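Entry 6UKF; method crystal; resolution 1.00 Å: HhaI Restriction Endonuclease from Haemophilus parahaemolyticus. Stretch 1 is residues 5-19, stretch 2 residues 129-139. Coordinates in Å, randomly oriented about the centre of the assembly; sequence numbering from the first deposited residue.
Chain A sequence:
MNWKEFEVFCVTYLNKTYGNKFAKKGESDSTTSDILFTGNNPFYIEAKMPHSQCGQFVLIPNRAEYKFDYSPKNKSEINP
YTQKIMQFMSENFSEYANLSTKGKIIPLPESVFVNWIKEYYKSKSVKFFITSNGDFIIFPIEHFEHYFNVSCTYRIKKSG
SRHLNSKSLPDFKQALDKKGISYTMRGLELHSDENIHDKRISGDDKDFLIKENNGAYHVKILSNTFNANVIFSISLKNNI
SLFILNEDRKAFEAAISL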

ATOM      1  N   GLU A   5       1.641  14.090  -1.012  1.00 12.07           N
ATOM      2  CA  GLU A   5       1.227  15.337  -1.647  1.00 12.03           C
ATOM      3  C   GLU A   5       0.188  15.075  -2.729  1.00 11.41           C
ATOM      4  O   GLU A   5      -0.742  15.869  -2.915  1.00 12.16           O
ATOM      5  CB  GLU A   5       2.456  16.029  -2.238  1.00 13.99           C
ATOM      6  CG  GLU A   5       3.484  16.427  -1.192  1.00 15.67           C
ATOM      7  CD  GLU A   5       4.901  16.516  -1.735  1.00 18.55           C
ATOM      8  OE1 GLU A   5       5.106  16.306  -2.883  1.00 18.31           O
ATOM      9  OE2 GLU A   5       5.872  16.813  -0.882  1.00 22.18           O
ATOM     10  N   PHE A   6       0.329  13.961  -3.449  1.00 11.15           N
ATOM     11  CA  PHE A   6      -0.628  13.625  -4.497  1.00 11.41           C
ATOM     12  C   PHE A   6      -2.018  13.388  -3.924  1.00 11.10           C
ATOM     13  O   PHE A   6      -3.020  13.826  -4.500  1.00 11.42           O
ATOM     14  CB  PHE A   6      -0.154  12.383  -5.248  1.00 11.22           C
ATOM     15  CG  PHE A   6      -1.027  12.014  -6.406  1.00 11.75           C
ATOM     16  CD1 PHE A   6      -0.902  12.675  -7.615  1.00 15.55           C
ATOM     17  CD2 PHE A   6      -1.977  11.012  -6.291  1.00 12.33           C
ATOM     18  CE1 PHE A   6      -1.706  12.344  -8.686  1.00 18.64           C
ATOM     19  CE2 PHE A   6      -2.784  10.676  -7.362  1.00 13.72           C
ATOM     20  CZ  PHE A   6      -2.648  11.343  -8.561  1.00 17.66           C
ATOM     21  N   GLU A   7      -2.104  12.686  -2.794  1.00 10.97           N
ATOM     22  CA  GLU A   7      -3.411  12.423  -2.200  1.00 11.74           C
ATOM     23  C   GLU A   7      -4.074  13.714  -1.729  1.00 11.12           C
ATOM     24  O   GLU A   7      -5.287  13.888  -1.890  1.00 12.07           O
ATOM     25  CB  GLU A   7      -3.274  11.401  -1.072  1.00 13.83           C
ATOM     26  CG  GLU A   7      -2.881  10.020  -1.592  1.00 15.85           C
ATOM     27  CD  GLU A   7      -2.867   8.942  -0.523  1.00 20.39           C
ATOM     28  OE1 GLU A   7      -2.986   9.259   0.614  1.00 24.45           O
ATOM     29  OE2 GLU A   7      -2.705   7.678  -0.917  1.00 21.97           O
ATOM     30  N   VAL A   8      -3.294  14.640  -1.170  1.00 11.51           N
ATOM     31  CA  VAL A   8      -3.844  15.942  -0.791  1.00 11.85           C
ATOM     32  C   VAL A   8      -4.310  16.699  -2.032  1.00 11.47           C
ATOM     33  O   VAL A   8      -5.370  17.337  -2.031  1.00 11.73           O
ATOM     34  CB  VAL A   8      -2.797  16.739   0.012  1.00 13.58           C
ATOM     35  CG1 VAL A   8      -3.280  18.158   0.268  1.00 15.72           C
ATOM     36  CG2 VAL A   8      -2.480  16.034   1.328  1.00 15.20           C
ATOM     37  N   PHE A   9      -3.508  16.652  -3.098  1.00 10.77           N
ATOM     38  CA  PHE A   9      -3.869  17.248  -4.383  1.00 11.24           C
ATOM     39  C   PHE A   9      -5.219  16.730  -4.868  1.00 10.32           C
ATOM     40  O   PHE A   9      -6.074  17.508  -5.313  1.00 12.08           O
ATOM     41  CB  PHE A   9      -2.729  16.898  -5.352  1.00 13.42           C
ATOM     42  CG  PHE A   9      -2.861  17.456  -6.742  1.00 14.58           C
ATOM     43  CD1 PHE A   9      -3.058  18.808  -6.971  1.00 18.08           C
ATOM     44  CD2 PHE A   9      -2.704  16.616  -7.832  1.00 18.35           C
ATOM     45  CE1 PHE A   9      -3.142  19.297  -8.269  1.00 20.61           C
ATOM     46  CE2 PHE A   9      -2.782  17.098  -9.119  1.00 20.69           C
ATOM     47  CZ  PHE A   9      -3.002  18.437  -9.340  1.00 21.91           C
ATOM     48  N   CYS A  10      -5.443  15.421  -4.756  1.00 10.92           N
ATOM     49  CA  CYS A  10      -6.703  14.834  -5.205  1.00 10.31           C
ATOM     50  C   CYS A  10      -7.869  15.267  -4.322  1.00 10.14           C
ATOM     51  O   CYS A  10      -8.945  15.607  -4.824  1.00 10.72           O
ATOM     52  CB  CYS A  10      -6.591  13.308  -5.209  1.00 11.23           C
ATOM     53  SG  CYS A  10      -5.542  12.632  -6.510  1.00 11.50           S
ATOM     54  N   VAL A  11      -7.683  15.235  -3.000  1.00 10.57           N
ATOM     55  CA  VAL A  11      -8.768  15.601  -2.090  1.00 11.39           C
ATOM     56  C   VAL A  11      -9.139  17.065  -2.273  1.00 11.58           C
ATOM     57  O   VAL A  11     -10.323  17.428  -2.286  1.00 11.65           O
ATOM     58  CB  VAL A  11      -8.379  15.291  -0.631  1.00 16.66           C
ATOM     59  CG1 VAL A  11      -9.452  15.797   0.337  1.00 20.77           C
ATOM     60  CG2 VAL A  11      -8.157  13.806  -0.440  1.00 18.35           C
ATOM     61  N   THR A  12      -8.134  17.930  -2.411  1.00 12.14           N
ATOM     62  CA  THR A  12      -8.398  19.348  -2.619  1.00 12.07           C
ATOM     63  C   THR A  12      -9.203  19.571  -3.891  1.00 11.67           C
ATOM     64  O   THR A  12     -10.145  20.373  -3.911  1.00 12.23           O
ATOM     65  CB  THR A  12      -7.072  20.105  -2.681  1.00 15.29           C
ATOM     66  OG1 THR A  12      -6.364  19.932  -1.446  1.00 17.68           O
ATOM     67  CG2 THR A  12      -7.305  21.589  -2.936  1.00 17.19           C
ATOM     68  N   TYR A  13      -8.850  18.862  -4.963  1.00 11.30           N
ATOM     69  CA  TYR A  13      -9.594  18.983  -6.211  1.00 11.21           C
ATOM     70  C   TYR A  13     -11.042  18.553  -6.029  1.00 10.45           C
ATOM     71  O   TYR A  13     -11.969  19.231  -6.489  1.00 10.81           O
ATOM     72  CB  TYR A  13      -8.930  18.140  -7.298  1.00 11.63           C
ATOM     73  CG  TYR A  13      -9.768  18.028  -8.549  1.00 12.04           C
ATOM     74  CD1 TYR A  13      -9.822  19.071  -9.461  1.00 13.08           C
ATOM     75  CD2 TYR A  13     -10.514  16.888  -8.812  1.00 11.57           C
ATOM     76  CE1 TYR A  13     -10.592  18.981 -10.605  1.00 13.66           C
ATOM     77  CE2 TYR A  13     -11.287  16.787  -9.952  1.00 13.55           C
ATOM     78  CZ  TYR A  13     -11.322  17.837 -10.847  1.00 14.35           C
ATOM     79  OH  TYR A  13     -12.090  17.745 -11.987  1.00 18.20           O
ATOM     80  N   LEU A  14     -11.259  17.414  -5.372  1.00  9.95           N
ATOM     81  CA  LEU A  14     -12.619  16.917  -5.191  1.00  9.56           C
ATOM     82  C   LEU A  14     -13.468  17.916  -4.418  1.00  9.24           C
ATOM     83  O   LEU A  14     -14.603  18.213  -4.803  1.00  9.89           O
ATOM     84  CB  LEU A  14     -12.592  15.568  -4.476  1.00  9.26           C
ATOM     85  CG  LEU A  14     -12.093  14.403  -5.328  1.00  9.73           C
ATOM     86  CD1 LEU A  14     -11.790  13.201  -4.449  1.00 11.77           C
ATOM     87  CD2 LEU A  14     -13.115  14.049  -6.395  1.00 12.09           C
ATOM     88  N   ASN A  15     -12.931  18.445  -3.320  1.00  9.81           N
ATOM     89  CA  ASN A  15     -13.712  19.355  -2.490  1.00 10.01           C
ATOM     90  C   ASN A  15     -14.015  20.660  -3.216  1.00 10.37           C
ATOM     91  O   ASN A  15     -15.124  21.194  -3.098  1.00 12.60           O
ATOM     92  CB  ASN A  15     -12.984  19.600  -1.168  1.00 11.37           C
ATOM     93  CG  ASN A  15     -13.164  18.454  -0.188  1.00 10.82           C
ATOM     94  OD1 ASN A  15     -14.273  17.950  -0.002  1.00 12.07           O
ATOM     95  ND2 ASN A  15     -12.074  18.030   0.436  1.00 14.21           N
ATOM     96  N   LYS A  16     -13.059  21.192  -3.979  1.00 10.75           N
ATOM     97  CA  LYS A  16     -13.311  22.455  -4.667  1.00 12.52           C
ATOM     98  C   LYS A  16     -14.225  22.272  -5.875  1.00 12.24           C
ATOM     99  O   LYS A  16     -14.939  23.205  -6.255  1.00 12.96           O
ATOM    100  CB  LYS A  16     -11.996  23.109  -5.096  1.00 19.07           C
ATOM    101  CG  LYS A  16     -11.393  22.527  -6.359  1.00 23.15           C
ATOM    102  N   THR A  17     -14.219  21.089  -6.485  1.00 11.31           N
ATOM    103  CA  THR A  17     -15.006  20.852  -7.689  1.00 12.03           C
ATOM    104  C   THR A  17     -16.428  20.411  -7.372  1.00 11.92           C
ATOM    105  O   THR A  17     -17.375  20.840  -8.041  1.00 13.17           O
ATOM    106  CB  THR A  17     -14.331  19.777  -8.547  1.00 12.35           C
ATOM    107  OG1 THR A  17     -12.996  20.184  -8.872  1.00 14.18           O
ATOM    108  CG2 THR A  17     -15.115  19.535  -9.829  1.00 14.79           C
ATOM    109  N   TYR A  18     -16.595  19.557  -6.364  1.00 11.37           N
ATOM    110  CA  TYR A  18     -17.871  18.912  -6.097  1.00 12.11           C
ATOM    111  C   TYR A  18     -18.446  19.247  -4.734  1.00 14.02           C
ATOM    112  O   TYR A  18     -19.508  18.721  -4.383  1.00 18.31           O
ATOM    113  CB  TYR A  18     -17.729  17.393  -6.250  1.00 13.04           C
ATOM    114  CG  TYR A  18     -17.488  16.992  -7.682  1.00 12.54           C
ATOM    115  CD1 TYR A  18     -18.467  17.195  -8.646  1.00 13.85           C
ATOM    116  CD2 TYR A  18     -16.284  16.428  -8.080  1.00 13.54           C
ATOM    117  CE1 TYR A  18     -18.262  16.844  -9.960  1.00 14.11           C
ATOM    118  CE2 TYR A  18     -16.071  16.068  -9.399  1.00 14.49           C
ATOM    119  CZ  TYR A  18     -17.067  16.282 -10.332  1.00 12.09           C
ATOM    120  OH  TYR A  18     -16.873  15.931 -11.646  1.00 14.58           O
ATOM    121  N   GLY A  19     -17.799  20.115  -3.972  1.00 12.68           N
ATOM    122  CA  GLY A  19     -18.280  20.477  -2.660  1.00 13.86           C
ATOM    123  C   GLY A  19     -17.516  19.764  -1.559  1.00 12.31           C
ATOM    124  O   GLY A  19     -16.880  18.728  -1.763  1.00 11.08           O
ATOM    125  N   PHE A 129     -11.925   5.335  -8.229  1.00  7.38           N
ATOM    126  CA  PHE A 129     -10.525   5.710  -8.149  1.00  7.39           C
ATOM    127  C   PHE A 129     -10.365   7.108  -8.730  1.00  7.64           C
ATOM    128  O   PHE A 129     -11.124   7.524  -9.611  1.00  8.46           O
ATOM    129  CB  PHE A 129      -9.653   4.740  -8.956  1.00  8.37           C
ATOM    130  CG  PHE A 129      -9.277   3.481  -8.216  1.00  8.50           C
ATOM    131  CD1 PHE A 129     -10.245   2.582  -7.796  1.00 11.40           C
ATOM    132  CD2 PHE A 129      -7.947   3.187  -7.959  1.00 10.18           C
ATOM    133  CE1 PHE A 129      -9.892   1.427  -7.120  1.00 10.90           C
ATOM    134  CE2 PHE A 129      -7.592   2.032  -7.288  1.00 11.80           C
ATOM    135  CZ  PHE A 129      -8.565   1.152  -6.869  1.00 11.27           C
ATOM    136  N   ILE A 130      -9.369   7.830  -8.228  1.00  7.75           N
ATOM    137  CA  ILE A 130      -8.959   9.106  -8.801  1.00  7.86           C
ATOM    138  C   ILE A 130      -7.462   9.046  -9.068  1.00  7.99           C
ATOM    139  O   ILE A 130      -6.689   8.555  -8.236  1.00  8.82           O
ATOM    140  CB  ILE A 130      -9.336  10.308  -7.912  1.00  8.37           C
ATOM    141  CG1 ILE A 130      -8.942  11.622  -8.595  1.00  9.20           C
ATOM    142  CG2 ILE A 130      -8.707  10.192  -6.528  1.00  9.18           C
ATOM    143  CD1 ILE A 130      -9.557  12.848  -7.957  1.00 10.00           C
ATOM    144  N   THR A 131      -7.061   9.509 -10.244  1.00  8.19           N
ATOM    145  CA  THR A 131      -5.660   9.595 -10.615  1.00  9.18           C
ATOM    146  C   THR A 131      -5.494  10.856 -11.453  1.00  9.31           C
ATOM    147  O   THR A 131      -6.417  11.665 -11.579  1.00  9.86           O
ATOM    148  CB  THR A 131      -5.204   8.300 -11.307  1.00 10.58           C
ATOM    149  OG1 THR A 131      -3.790   8.345 -11.529  1.00 12.33           O
ATOM    150  CG2 THR A 131      -5.912   8.101 -12.639  1.00 12.37           C
ATOM    151  N   SER A 132      -4.307  11.036 -12.022  1.00 11.58           N
ATOM    152  CA  SER A 132      -4.054  12.208 -12.842  1.00 12.67           C
ATOM    153  C   SER A 132      -2.939  11.906 -13.828  1.00 16.00           C
ATOM    154  O   SER A 132      -1.935  11.286 -13.471  1.00 17.94           O
ATOM    155  CB  SER A 132      -3.667  13.417 -11.982  1.00 14.50           C
ATOM    156  OG  SER A 132      -3.151  14.466 -12.786  1.00 17.13           O
ATOM    157  N   ASN A 133      -3.131  12.349 -15.068  1.00 15.49           N
ATOM    158  CA  ASN A 133      -2.092  12.332 -16.090  1.00 18.49           C
ATOM    159  C   ASN A 133      -1.740  13.756 -16.514  1.00 18.87           C
ATOM    160  O   ASN A 133      -1.257  13.982 -17.624  1.00 21.64           O
ATOM    161  CB  ASN A 133      -2.527  11.506 -17.299  1.00 20.96           C
ATOM    162  CG  ASN A 133      -3.720  12.108 -18.019  1.00 20.54           C
ATOM    163  OD1 ASN A 133      -4.253  13.141 -17.611  1.00 21.95           O
ATOM    164  ND2 ASN A 133      -4.142  11.467 -19.104  1.00 22.62           N
ATOM    165  N   GLY A 134      -1.974  14.720 -15.621  1.00 18.60           N
ATOM    166  CA  GLY A 134      -1.986  16.130 -15.945  1.00 19.07           C
ATOM    167  C   GLY A 134      -3.364  16.745 -15.799  1.00 18.25           C
ATOM    168  O   GLY A 134      -3.479  17.923 -15.438  1.00 20.62           O
ATOM    169  N   ASP A 135      -4.407  15.968 -16.083  1.00 16.55           N
ATOM    170  CA  ASP A 135      -5.774  16.273 -15.698  1.00 16.65           C
ATOM    171  C   ASP A 135      -6.271  15.166 -14.779  1.00 12.68           C
ATOM    172  O   ASP A 135      -5.807  14.024 -14.847  1.00 12.57           O
ATOM    173  CB  ASP A 135      -6.703  16.348 -16.915  1.00 23.38           C
ATOM    174  CG  ASP A 135      -6.416  17.545 -17.802  1.00 31.81           C
ATOM    175  OD1 ASP A 135      -6.240  18.660 -17.266  1.00 35.55           O
ATOM    176  OD2 ASP A 135      -6.368  17.372 -19.038  1.00 36.26           O
ATOM    177  N   PHE A 136      -7.227  15.510 -13.925  1.00 12.07           N
ATOM    178  CA  PHE A 136      -7.775  14.530 -13.002  1.00 11.31           C
ATOM    179  C   PHE A 136      -8.689  13.562 -13.736  1.00 10.90           C
ATOM    180  O   PHE A 136      -9.449  13.947 -14.629  1.00 13.98           O
ATOM    181  CB  PHE A 136      -8.529  15.218 -11.868  1.00 12.73           C
ATOM    182  CG  PHE A 136      -7.627  15.865 -10.866  1.00 11.56           C
ATOM    183  CD1 PHE A 136      -6.973  15.101  -9.915  1.00 12.64           C
ATOM    184  CD2 PHE A 136      -7.420  17.231 -10.881  1.00 12.46           C
ATOM    185  CE1 PHE A 136      -6.135  15.688  -8.995  1.00 14.08           C
ATOM    186  CE2 PHE A 136      -6.582  17.825  -9.959  1.00 13.55           C
ATOM    187  CZ  PHE A 136      -5.942  17.054  -9.016  1.00 14.41           C
ATOM    188  N   ILE A 137      -8.600  12.296 -13.347  1.00  9.61           N
ATOM    189  CA  ILE A 137      -9.361  11.209 -13.945  1.00 10.04           C
ATOM    190  C   ILE A 137     -10.047  10.471 -12.807  1.00  9.53           C
ATOM    191  O   ILE A 137      -9.377   9.992 -11.885  1.00 10.19           O
ATOM    192  CB  ILE A 137      -8.442  10.258 -14.729  1.00 11.82           C
ATOM    193  CG1 ILE A 137      -7.773  11.003 -15.889  1.00 13.45           C
ATOM    194  CG2 ILE A 137      -9.225   9.061 -15.229  1.00 15.92           C
ATOM    195  CD1 ILE A 137      -6.564  10.298 -16.456  1.00 16.81           C
ATOM    196  N   ILE A 138     -11.373  10.391 -12.860  1.00  9.14           N
ATOM    197  CA  ILE A 138     -12.174   9.729 -11.836  1.00  8.33           C
ATOM    198  C   ILE A 138     -12.990   8.649 -12.525  1.00  8.76           C
ATOM    199  O   ILE A 138     -13.664   8.921 -13.525  1.00 10.01           O
ATOM    200  CB  ILE A 138     -13.106  10.724 -11.121  1.00  9.10           C
ATOM    201  CG1 ILE A 138     -12.298  11.858 -10.483  1.00 10.33           C
ATOM    202  CG2 ILE A 138     -13.945   9.998 -10.074  1.00 10.80           C
ATOM    203  CD1 ILE A 138     -13.147  13.007  -9.993  1.00 11.86           C
ATOM    204  N   PHE A 139     -12.948   7.431 -11.994  1.00  7.24           N
ATOM    205  CA  PHE A 139     -13.643   6.347 -12.668  1.00  8.14           C
ATOM    206  C   PHE A 139     -14.136   5.313 -11.672  1.00  7.28           C
ATOM    207  O   PHE A 139     -13.523   5.122 -10.613  1.00  7.41           O
ATOM    208  CB  PHE A 139     -12.764   5.682 -13.739  1.00  8.44           C
ATOM    209  CG  PHE A 139     -11.537   5.008 -13.197  1.00  8.21           C
ATOM    210  CD1 PHE A 139     -11.591   3.698 -12.752  1.00  8.85           C
ATOM    211  CD2 PHE A 139     -10.327   5.675 -13.153  1.00  8.71           C
ATOM    212  CE1 PHE A 139     -10.462   3.072 -12.262  1.00  9.93           C
ATOM    213  CE2 PHE A 139      -9.194   5.053 -12.668  1.00 10.17           C
ATOM    214  CZ  PHE A 139      -9.261   3.748 -12.223  1.00 10.18           C
TER

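How do the two backbones meet? Helix 5-18 lies across a hairpin whose strands, 129-132 and 136-139, are joined by backbone hydrogen bonds such as Thr131 N to Ile137 O (2.9 Å). The helix axis makes angles of 110° and 76° with the two strand directions, and no hydrogen bond links the stretches, so side-chain packing carries the contact.

What does the first turn of the contact offer? Phe6 reaches the strand with its ring edge, CZ lying 3.9 Å from Ser132 N. Phe9 follows, its CE2 only 3.2 Å from Phe136 CZ, with the two ring planes inclined at 42°. Cys10 fits where the backbones are nearest: its CB is 4.0 Å from Ile130 CG2, and its SG sits at the edge of the Phe136 ring.

Why does Phe136 bury the most surface? It points toward the helix and forms an offset stack with Tyr13, centroids 4.0 Å apart and planes at 17°. Each residue's CB also lies over the other's ring, giving reciprocal CH-pi contacts.

What closes the far end? Leu14 packs against both strands, its CG 4.0 Å from Ile130 CD1 and its CD2 3.7 Å from Ile138 CD1. Tyr18 adds a looser apolar contact, CE2 to Ile138 CD1 at 4.3 Å, before Gly19 leaves the helix with positive phi.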